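Local coordinates for phosphomethylpyrimidine kinase (Pyrococcus furiosus, PDB 2PB9), which phosphorylates hydroxymethylpyrimidine phosphate and, through the C-terminal ThiN domain held in this structure, probably joins pyrimidine and thiazole units into thiamine phosphate, at the interface of chains A and B. Coordinates in Å, arbitrary orientation; residue numbers count along the deposited sequence, not the author numbering. Chains: chain A/B, Phosphomethylpyrimidine kinase.

The interface of chains A and B. Residues chain A 55, 58, 60, 65, 67; chain B 55, 58, 60, 65, 67.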
# COMPACT_ATOMS: atom_id res chain seq x y z
N GLY A 55 -12.36 15.04 21.67
CA GLY A 55 -13.08 15.11 20.42
C GLY A 55 -12.25 15.80 19.36
O GLY A 55 -12.69 15.96 18.23
N VAL A 58 -11.86 19.71 14.61
CA VAL A 58 -12.19 19.33 13.23
C VAL A 58 -12.56 20.50 12.31
O VAL A 58 -12.86 21.60 12.78
CB VAL A 58 -13.37 18.32 13.25
CG1 VAL A 58 -13.06 17.18 14.19
CG2 VAL A 58 -14.65 19.00 13.70
N TYR A 60 -14.72 22.82 10.47
CA TYR A 60 -16.12 23.13 10.67
C TYR A 60 -16.58 23.70 9.33
O TYR A 60 -16.63 22.98 8.34
CB TYR A 60 -16.28 24.11 11.83
CG TYR A 60 -17.66 24.06 12.45
CD1 TYR A 60 -18.34 22.84 12.60
CD2 TYR A 60 -18.30 25.22 12.87
CE1 TYR A 60 -19.63 22.80 13.13
CE2 TYR A 60 -19.58 25.19 13.41
CZ TYR A 60 -20.24 23.98 13.53
OH TYR A 60 -21.53 23.96 14.03
N LYS A 65 -13.06 23.69 14.65
CA LYS A 65 -13.79 23.68 15.90
C LYS A 65 -13.29 22.59 16.81
O LYS A 65 -13.08 21.46 16.37
CB LYS A 65 -15.28 23.49 15.61
CG LYS A 65 -16.17 23.46 16.84
CD LYS A 65 -17.64 23.39 16.44
CE LYS A 65 -18.53 23.21 17.66
NZ LYS A 65 -19.97 23.25 17.30
N VAL A 67 -14.14 20.10 19.29
CA VAL A 67 -15.40 19.47 19.68
C VAL A 67 -15.69 19.50 21.17
O VAL A 67 -16.85 19.55 21.56
CB VAL A 67 -15.47 18.00 19.21
CG1 VAL A 67 -16.76 17.35 19.71
CG2 VAL A 67 -15.40 17.94 17.69
N GLY B 55 -19.57 18.93 10.36
CA GLY B 55 -18.55 18.55 11.32
C GLY B 55 -18.65 17.07 11.63
O GLY B 55 -17.88 16.55 12.43
N VAL B 58 -18.40 12.49 15.75
CA VAL B 58 -17.14 11.88 16.19
C VAL B 58 -17.21 11.18 17.55
O VAL B 58 -18.15 11.40 18.33
CB VAL B 58 -16.04 12.97 16.26
CG1 VAL B 58 -15.99 13.72 14.94
CG2 VAL B 58 -16.33 13.96 17.38
N TYR B 60 -16.83 10.74 21.18
CA TYR B 60 -16.66 11.74 22.21
C TYR B 60 -16.02 10.99 23.37
O TYR B 60 -14.88 10.54 23.27
CB TYR B 60 -18.01 12.37 22.56
CG TYR B 60 -17.87 13.74 23.19
CD1 TYR B 60 -16.89 14.63 22.75
CD2 TYR B 60 -18.69 14.13 24.24
CE1 TYR B 60 -16.74 15.89 23.35
CE2 TYR B 60 -18.55 15.38 24.85
CZ TYR B 60 -17.57 16.25 24.40
OH TYR B 60 -17.41 17.46 25.03
N LYS B 65 -20.70 12.22 19.21
CA LYS B 65 -21.22 13.56 19.22
C LYS B 65 -21.24 14.15 17.83
O LYS B 65 -20.28 14.02 17.08
CB LYS B 65 -20.37 14.43 20.15
CG LYS B 65 -20.81 15.88 20.26
CD LYS B 65 -19.98 16.62 21.29
CE LYS B 65 -20.31 18.10 21.30
NZ LYS B 65 -19.58 18.82 22.37
N VAL B 67 -20.83 17.11 15.79
CA VAL B 67 -20.20 18.40 16.03
C VAL B 67 -21.07 19.60 15.71
O VAL B 67 -20.94 20.64 16.34
CB VAL B 67 -18.88 18.54 15.24
CG1 VAL B 67 -18.29 19.93 15.45
CG2 VAL B 67 -17.89 17.47 15.70
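A two-fold symmetric patch between two ThiN domains brings A:Val67 against B:Val67, each in the loop after strand 64-66. Every contact has its twin with the chains exchanged. The two valine side chains cross at about a right angle, and their CG2 methyls meet at the centre. B:Val58 closes one flank of this pair. It reaches tip to tip toward A:Val67, with 4.1 Å from B:Val58 CG2 to A:Val67 CG2. The other methyl of A:Val67, CG1, is anti to the backbone N (chi1 177°). A:Val67 CG1 points to the aliphatic part of B:Lys65, 3.7 Å from B:Lys65 CD. A:Val67 CG1 also lies 3.9 Å from the ring carbon B:Tyr60 CE1, where the two side chains slide past each other.

Polar contacts flank this apolar core. A:Lys65 is extended throughout, CG anti to the backbone N (chi1 180°), and this carries its amine across to chain B. A:Lys65 NZ donates a hydrogen bond of 2.9 Å to the carbonyl oxygen B:Val67 O. The amine sits nearly in line with the carbonyl, at a C=O...N angle of 163°. Within chain A, the ring of A:Tyr60 lies flat against the lysine stem, with A:Lys65 CD 3.7 Å above the ring centre. This packing is likely to help keep the stem straight. The two amines, A:Lys65 NZ and B:Lys65 NZ, stay 6.7 Å apart. An alanine in place of A:Lys65 would probably leave B:Val67 O without this donor and uncover one side of B:Val67 CG1 and the face of A:Tyr60.

The carbonyl oxygen of each Gly55 approaches Val58 CG2 of the partner. In each chain, strands 57-59 and 64-66 pair antiparallel and set Val58 and Lys65 side by side, with Tyr60 and Val67 in the loops at their ends. The patch is one part of a larger interface in the deposited four-copy assembly, which may or may not be the biological one.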